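Local structure of dihydrofolate reductase (Schistosoma mansoni, 3VCO) at residues R22-V27 with E127-G132; P147-C152 with F195-V200; A28-W33 with I155-D160. The protein reduces 7,8-dihydrofolate to tetrahydrofolate with NADPH, a key step of folate metabolism that feeds thymidylate, purine and glycine synthesis. All blocks are in the same frame, centred on the assembly; numbering follows the deposited sequence. Where two conformers were deposited one is given.

Contact 1. Residues R22-V27 with E127-G132; sequences RLNVVV and EVFIIG
Asn-24 and Phe-129 form the middle of a parallel strand pair at the heart of the dihydrofolate reductase sheet, strand 23-27 beside strand 127-130, and show how one polar side chain can be absorbed by such a pair. The ladder runs from Asn-24 N to Val-128 O, from Ile-130 N to Asn-24 O (2.7 Å) and from Val-26 N to Ile-130 O (2.9 Å), the last two bonds nearly straight. With CG beside its backbone N (chi1 -62°), Asn-24 ND2 turns back to Val-128 O at 3.0 Å, arriving 43° above the carbonyl plane, so this oxygen is gripped by two N-H groups of one residue. In the Glu-127 conformer described, one of two modelled, ND2 also reaches Glu-127 OE1 at 2.9 Å, nearly in the amide plane. Arg-22 NE donates to Asn-24 OD1, which helps fix the amide's rotation. In the same conformer, Arg-22 NH2 and Glu-127 OE1 (3.5 Å) form a salt bridge by charge alone, the oxygen lying well out of the guanidinium plane. Within this cluster a water, in place of a direct rung, accepts from Val-128 N and donates to Arg-22 O and Glu-127 OE1.

On the sheet face that Asn-24 shares with Phe-129, the amide lies over one ring face, ND2 4.1 Å above the plane and offset toward the rim; CB of Asn-24 comes to 3.4 Å from CD1 of Phe-129, while CG2 of Val-26 meets that atom at the ring edge (3.7 Å). Beyond the last rung a second water links Val-26 O to Ile-131 O, and Tyr-137 OH also bonds Val-26 O. Ile-131 and Gly-132 lead into the glycine-rich turn before helix 134-142, consistent with the NADP(+) site at this strand end in the dihydrofolate reductase fold.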
# COMPACT_ATOMS: atom_id res chain seq x y z
N ARG A 22 7.21 -11.51 1.64
CA ARG A 22 7.75 -10.17 1.64
C ARG A 22 6.55 -9.29 1.99
O ARG A 22 5.44 -9.52 1.52
CB ARG A 22 8.22 -9.82 0.23
CG ARG A 22 9.04 -8.55 0.14
CD ARG A 22 9.69 -8.49 -1.17
NE ARG A 22 8.75 -8.19 -2.22
CZ ARG A 22 8.97 -8.41 -3.51
NH1 ARG A 22 10.13 -8.95 -3.93
NH2 ARG A 22 8.03 -8.07 -4.39
N LEU A 23 6.73 -8.29 2.83
CA LEU A 23 5.61 -7.39 3.06
C LEU A 23 5.85 -6.24 2.14
O LEU A 23 6.92 -5.65 2.18
CB LEU A 23 5.56 -6.91 4.50
CG LEU A 23 5.19 -7.86 5.59
CD1 LEU A 23 5.18 -7.08 6.90
CD2 LEU A 23 3.81 -8.47 5.29
N ASN A 24 4.88 -5.93 1.30
CA ASN A 24 5.02 -4.84 0.37
C ASN A 24 4.27 -3.66 0.95
O ASN A 24 3.17 -3.82 1.43
CB ASN A 24 4.49 -5.22 -1.00
CG ASN A 24 5.26 -6.40 -1.62
OD1 ASN A 24 6.38 -6.23 -2.09
ND2 ASN A 24 4.67 -7.56 -1.61
N VAL A 25 4.94 -2.52 1.03
CA VAL A 25 4.34 -1.33 1.54
C VAL A 25 4.13 -0.41 0.34
O VAL A 25 5.06 -0.20 -0.44
CB VAL A 25 5.29 -0.69 2.53
CG1 VAL A 25 4.82 0.69 2.86
CG2 VAL A 25 5.34 -1.55 3.79
N VAL A 26 2.92 0.13 0.20
CA VAL A 26 2.67 1.10 -0.88
C VAL A 26 2.28 2.43 -0.22
O VAL A 26 1.35 2.47 0.57
CB VAL A 26 1.52 0.64 -1.80
CG1 VAL A 26 1.33 1.61 -3.01
CG2 VAL A 26 1.81 -0.78 -2.28
N VAL A 27 2.97 3.50 -0.59
CA VAL A 27 2.76 4.78 0.07
C VAL A 27 3.18 5.92 -0.86
O VAL A 27 4.08 5.74 -1.72
CB VAL A 27 3.62 4.81 1.36
CG1 VAL A 27 5.10 4.68 1.01
CG2 VAL A 27 3.35 6.06 2.21
N GLU A 127 0.93 -11.96 -3.53
CA GLU A 127 1.69 -11.04 -2.68
C GLU A 127 0.76 -10.23 -1.75
O GLU A 127 -0.47 -10.15 -1.98
CB GLU A 127 2.59 -10.10 -3.53
CG GLU A 127 3.66 -10.83 -4.46
CD GLU A 127 5.10 -10.75 -3.94
OE1 GLU A 127 5.34 -9.93 -3.05
OE2 GLU A 127 5.99 -11.52 -4.41
N VAL A 128 1.34 -9.66 -0.71
CA VAL A 128 0.61 -8.90 0.29
C VAL A 128 1.11 -7.46 0.23
O VAL A 128 2.32 -7.22 0.30
CB VAL A 128 0.86 -9.49 1.69
CG1 VAL A 128 0.18 -8.66 2.76
CG2 VAL A 128 0.34 -10.94 1.73
N PHE A 129 0.18 -6.52 0.05
CA PHE A 129 0.52 -5.09 0.05
C PHE A 129 -0.17 -4.44 1.25
O PHE A 129 -1.36 -4.67 1.45
CB PHE A 129 0.09 -4.43 -1.27
CG PHE A 129 0.80 -5.02 -2.48
CD1 PHE A 129 1.92 -4.40 -3.01
CD2 PHE A 129 0.41 -6.25 -3.01
CE1 PHE A 129 2.61 -4.96 -4.06
CE2 PHE A 129 1.09 -6.83 -4.08
CZ PHE A 129 2.21 -6.20 -4.60
N ILE A 130 0.58 -3.64 2.02
CA ILE A 130 0.03 -2.80 3.06
C ILE A 130 -0.09 -1.38 2.47
O ILE A 130 0.92 -0.76 2.12
CB ILE A 130 0.99 -2.74 4.25
CG1 ILE A 130 1.29 -4.14 4.80
CG2 ILE A 130 0.46 -1.80 5.35
CD1 ILE A 130 0.08 -4.85 5.32
N ILE A 131 -1.32 -0.87 2.37
CA ILE A 131 -1.54 0.35 1.61
C ILE A 131 -1.83 1.53 2.50
O ILE A 131 -2.21 2.61 2.06
CB ILE A 131 -2.60 0.17 0.53
CG1 ILE A 131 -3.97 -0.05 1.15
CG2 ILE A 131 -2.18 -1.03 -0.40
CD1 ILE A 131 -5.08 0.06 0.17
N GLY A 132 -1.66 1.31 3.78
CA GLY A 132 -1.78 2.45 4.63
C GLY A 132 -2.64 2.25 5.80
O GLY A 132 -3.31 1.22 5.95
O HOH W 1 4.09 -10.68 -0.40
O HOH W 2 -1.31 3.32 -0.44

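Contact 2. Residues P147-C152 with F195-V200; sequences PVRIYC and FCVYDV
Ile-150 and Val-200 meet through methyl groups, CD1 to CG2 at 4.0 Å, on the sheet face that also carries Val-148, Cys-152 and Tyr-198. Further along this face CB of Cys-152 touches the rim of the Tyr-198 ring at CE2 (3.9 Å), close to the ring plane; the phenol oxygen of Tyr-198 is bonded to NE2 of His-154. On the other face Val-197 runs alongside Tyr-151 in the same direction. There CG1 of Val-197 sits over the tyrosine ring, 4.2 Å from its centroid and 19° off the normal, a CH-pi contact, and it also packs on CD of Arg-149 (3.7 Å).

Between the faces runs the antiparallel ladder. Ile-150 with Tyr-198 and Cys-152 with Cys-196 are hydrogen-bonded pairs, each exchanging two N-H...O bonds, for example Ile-150 N to Tyr-198 O at 2.7 Å.

The polar edge belongs to Arg-149 and Asp-199. An extended start (chi1 168°) and a bend at chi3 bring the guanidinium side-on to the carboxylate: NE holds OD1 of Asp-199 at 2.9 Å in the guanidinium plane, and NH2 meets the syn lone pair of OD2 at 3.2 Å. Since Arg-22 is close to Arg-149, Asp-199 probably offsets their crowded positive charge. The pairing of strand 148-156 with the antiparallel C-terminal strand 191-200 is characteristic of the otherwise largely parallel dihydrofolate reductase sheet.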
# COMPACT_ATOMS: atom_id res chain seq x y z
N PRO A 147 11.13 -9.64 5.22
CA PRO A 147 11.72 -8.53 4.45
C PRO A 147 10.63 -7.57 3.94
O PRO A 147 9.52 -7.99 3.72
CB PRO A 147 12.39 -9.23 3.27
CG PRO A 147 11.58 -10.46 3.05
CD PRO A 147 11.16 -10.91 4.46
N VAL A 148 10.95 -6.29 3.75
CA VAL A 148 9.93 -5.36 3.35
C VAL A 148 10.38 -4.68 2.07
O VAL A 148 11.56 -4.43 1.89
CB VAL A 148 9.79 -4.27 4.42
CG1 VAL A 148 8.74 -3.19 3.99
CG2 VAL A 148 9.48 -4.90 5.81
N ARG A 149 9.42 -4.42 1.19
CA ARG A 149 9.71 -3.70 -0.06
C ARG A 149 8.78 -2.51 -0.00
O ARG A 149 7.64 -2.64 0.41
CB ARG A 149 9.37 -4.54 -1.30
CG ARG A 149 9.40 -3.66 -2.59
CD ARG A 149 9.35 -4.47 -3.83
NE ARG A 149 10.61 -5.16 -4.01
CZ ARG A 149 10.95 -5.81 -5.11
NH1 ARG A 149 10.12 -5.85 -6.16
NH2 ARG A 149 12.12 -6.40 -5.15
N ILE A 150 9.26 -1.33 -0.38
CA ILE A 150 8.39 -0.16 -0.40
C ILE A 150 8.24 0.33 -1.84
O ILE A 150 9.21 0.66 -2.49
CB ILE A 150 9.06 1.02 0.37
CG1 ILE A 150 9.27 0.65 1.85
CG2 ILE A 150 8.21 2.28 0.23
CD1 ILE A 150 10.22 1.67 2.60
N TYR A 151 7.01 0.43 -2.30
CA TYR A 151 6.67 1.05 -3.57
C TYR A 151 6.27 2.46 -3.20
O TYR A 151 5.26 2.69 -2.52
CB TYR A 151 5.46 0.33 -4.15
CG TYR A 151 5.79 -1.05 -4.66
CD1 TYR A 151 6.14 -1.23 -6.01
CD2 TYR A 151 5.83 -2.15 -3.80
CE1 TYR A 151 6.46 -2.50 -6.50
CE2 TYR A 151 6.16 -3.44 -4.29
CZ TYR A 151 6.47 -3.59 -5.64
OH TYR A 151 6.80 -4.82 -6.13
N CYS A 152 7.06 3.42 -3.63
CA CYS A 152 6.93 4.75 -3.13
C CYS A 152 6.62 5.71 -4.30
O CYS A 152 7.31 5.71 -5.32
CB CYS A 152 8.26 5.15 -2.45
SG CYS A 152 8.20 6.77 -1.67
N PHE A 195 8.14 7.65 -9.33
CA PHE A 195 7.88 6.34 -8.72
C PHE A 195 9.20 5.64 -8.45
O PHE A 195 10.04 5.56 -9.31
CB PHE A 195 7.03 5.46 -9.65
CG PHE A 195 5.70 6.10 -10.03
CD1 PHE A 195 4.73 6.35 -9.07
CD2 PHE A 195 5.44 6.46 -11.34
CE1 PHE A 195 3.50 6.96 -9.41
CE2 PHE A 195 4.23 7.06 -11.68
CZ PHE A 195 3.28 7.33 -10.70
N CYS A 196 9.35 5.11 -7.25
CA CYS A 196 10.60 4.45 -6.86
C CYS A 196 10.23 3.22 -6.04
O CYS A 196 9.22 3.19 -5.33
CB CYS A 196 11.46 5.39 -6.01
SG CYS A 196 12.26 6.73 -6.92
N VAL A 197 11.03 2.18 -6.18
CA VAL A 197 10.81 0.94 -5.46
C VAL A 197 12.07 0.55 -4.68
O VAL A 197 13.18 0.58 -5.21
CB VAL A 197 10.47 -0.16 -6.44
CG1 VAL A 197 10.18 -1.43 -5.69
CG2 VAL A 197 9.25 0.26 -7.32
N TYR A 198 11.89 0.22 -3.40
CA TYR A 198 13.02 0.01 -2.52
C TYR A 198 12.89 -1.29 -1.78
O TYR A 198 11.82 -1.63 -1.30
CB TYR A 198 13.09 1.12 -1.47
CG TYR A 198 13.17 2.55 -2.00
CD1 TYR A 198 14.35 3.06 -2.54
CD2 TYR A 198 12.07 3.38 -1.96
CE1 TYR A 198 14.42 4.37 -3.02
CE2 TYR A 198 12.13 4.69 -2.43
CZ TYR A 198 13.28 5.17 -2.96
OH TYR A 198 13.30 6.46 -3.41
N ASP A 199 14.02 -1.99 -1.65
CA ASP A 199 14.12 -3.12 -0.74
C ASP A 199 14.82 -2.66 0.51
O ASP A 199 15.87 -2.05 0.45
CB ASP A 199 14.89 -4.27 -1.39
CG ASP A 199 14.05 -5.02 -2.36
OD1 ASP A 199 12.82 -5.09 -2.15
OD2 ASP A 199 14.59 -5.54 -3.34
N VAL A 200 14.21 -2.93 1.66
CA VAL A 200 14.80 -2.57 2.93
C VAL A 200 15.72 -3.71 3.26
O VAL A 200 15.27 -4.86 3.31
CB VAL A 200 13.72 -2.39 4.03
CG1 VAL A 200 14.35 -2.02 5.37
CG2 VAL A 200 12.64 -1.36 3.58
O HOH W 3 12.55 -6.69 0.31

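Contact 3. Residues A28-W33 with I155-D160; sequences AVSENW and ILSEVD
Val-29 and Ile-155 supply the shorter of the two hydrogen bonds of this contact: Ile-155 N donates to Val-29 O at 2.8 Å, a last rung between the parallel strands 23-29 and 148-156. Next to it the carbonyl of Ile-155 takes a CA-H...O contact from Ser-30, with CA 3.4 Å from the oxygen. A second, weak hydrogen bond comes from a side chain. Glu-31 places CG between its backbone N and carbonyl carbon (chi1 58°) and bends at chi2, which folds the carboxylate back across to the other segment; OE1 there receives Ser-157 N at 3.4 Å, in a straight but long bond.

Close packing is modest. CD1 of Ile-155 rests on CB of Ala-28 at 3.9 Å, and Phe-193 packs against Ile-155 from the neighbouring strand. Ser-157 brings its OG to 3.2 Å from CB of Ser-30, a van der Waals contact.

Ser-30 to Trp-33 forms a type I beta turn that carries the chain away from strand 148-156, and Trp-33 stacks on Trp-170. Such a departure from the first strand begins the active-site loop of dihydrofolate reductases, which here includes the probable NADP(+)-binding glycines from Gly-34 onward.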
# COMPACT_ATOMS: atom_id res chain seq x y z
N ALA A 28 2.55 7.09 -0.69
CA ALA A 28 2.95 8.32 -1.37
C ALA A 28 3.54 9.22 -0.31
O ALA A 28 2.97 9.37 0.77
CB ALA A 28 1.74 9.02 -2.04
N VAL A 29 4.71 9.80 -0.57
CA VAL A 29 5.34 10.64 0.44
C VAL A 29 5.82 11.98 -0.14
O VAL A 29 6.22 12.05 -1.29
CB VAL A 29 6.51 9.93 1.15
CG1 VAL A 29 6.02 8.65 1.80
CG2 VAL A 29 7.71 9.65 0.18
N SER A 30 5.71 13.04 0.65
CA SER A 30 6.29 14.32 0.29
C SER A 30 7.82 14.38 0.54
O SER A 30 8.44 13.41 1.00
CB SER A 30 5.61 15.43 1.11
OG SER A 30 5.83 15.21 2.49
N GLU A 31 8.40 15.54 0.26
CA GLU A 31 9.83 15.79 0.43
C GLU A 31 10.45 15.33 1.75
O GLU A 31 11.60 14.89 1.77
CB GLU A 31 10.14 17.26 0.20
CG GLU A 31 9.40 18.26 1.08
CD GLU A 31 8.03 18.66 0.56
OE1 GLU A 31 7.47 17.98 -0.36
OE2 GLU A 31 7.49 19.64 1.11
N ASN A 32 9.70 15.43 2.83
CA ASN A 32 10.18 14.94 4.12
C ASN A 32 9.56 13.65 4.62
O ASN A 32 9.38 13.47 5.82
CB ASN A 32 9.95 16.00 5.16
CG ASN A 32 10.79 17.18 4.90
OD1 ASN A 32 11.79 17.08 4.19
ND2 ASN A 32 10.40 18.31 5.45
N TRP A 33 9.27 12.76 3.69
CA TRP A 33 8.40 11.61 3.92
C TRP A 33 7.19 11.90 4.84
O TRP A 33 6.87 11.11 5.72
CB TRP A 33 9.20 10.35 4.35
CG TRP A 33 10.14 9.76 3.26
CD1 TRP A 33 11.19 10.41 2.62
CD2 TRP A 33 10.14 8.42 2.74
NE1 TRP A 33 11.81 9.55 1.74
CE2 TRP A 33 11.17 8.32 1.79
CE3 TRP A 33 9.35 7.29 2.98
CZ2 TRP A 33 11.44 7.13 1.09
CZ3 TRP A 33 9.62 6.11 2.26
CH2 TRP A 33 10.65 6.06 1.34
N ILE A 155 6.47 12.86 -3.96
CA ILE A 155 5.72 13.99 -4.46
C ILE A 155 6.36 15.28 -3.98
O ILE A 155 6.92 15.30 -2.89
CB ILE A 155 4.30 13.92 -3.90
CG1 ILE A 155 3.61 12.67 -4.46
CG2 ILE A 155 3.53 15.17 -4.24
CD1 ILE A 155 2.22 12.40 -3.84
N LEU A 156 6.36 16.31 -4.82
CA LEU A 156 6.71 17.64 -4.38
C LEU A 156 5.40 18.34 -4.08
O LEU A 156 4.61 18.66 -4.98
CB LEU A 156 7.54 18.38 -5.41
CG LEU A 156 9.05 18.17 -5.28
CD1 LEU A 156 9.76 19.19 -6.13
CD2 LEU A 156 9.51 18.27 -3.83
N SER A 157 5.18 18.54 -2.79
CA SER A 157 3.89 18.92 -2.26
C SER A 157 3.67 20.42 -2.37
O SER A 157 4.38 21.20 -1.76
CB SER A 157 3.80 18.49 -0.80
OG SER A 157 3.51 17.10 -0.69
N GLU A 158 2.68 20.82 -3.16
CA GLU A 158 2.33 22.24 -3.20
C GLU A 158 1.65 22.64 -1.88
O GLU A 158 1.55 23.83 -1.57
CB GLU A 158 1.45 22.55 -4.42
N VAL A 159 1.20 21.65 -1.11
CA VAL A 159 0.68 21.86 0.24
C VAL A 159 1.24 20.80 1.19
O VAL A 159 1.59 19.70 0.77
CB VAL A 159 -0.85 21.81 0.27
N ASP A 160 1.33 21.13 2.48
CA ASP A 160 2.07 20.29 3.41
C ASP A 160 1.38 18.99 3.81
O ASP A 160 0.18 18.97 4.09
CB ASP A 160 2.44 21.09 4.66

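The three contacts follow four adjacent strands, 125-130, 23-29, 148-156 and 191-200, across one sheet. Contacts 1 and 2, centres about 9 Å apart, are joined by probable backbone hydrogen bonds: Val-25 N to Arg-149 O and Tyr-151 N to Val-25 O, each 2.8 Å. Contact 3 lies where the two central strands end, its centre about 17 Å from that of contact 2 and 20 Å from contact 1's; Cys-152 SG touches Val-29 CG2 at 3.5 Å. As in related reductases, Gly-132 of contact 1 and Ala-28 of contact 3 probably belong to the NADP(+) site, while Phe-195 of contact 2 comes within about 3 Å of the probably substrate-binding Asp-48 side chain (nearest atoms).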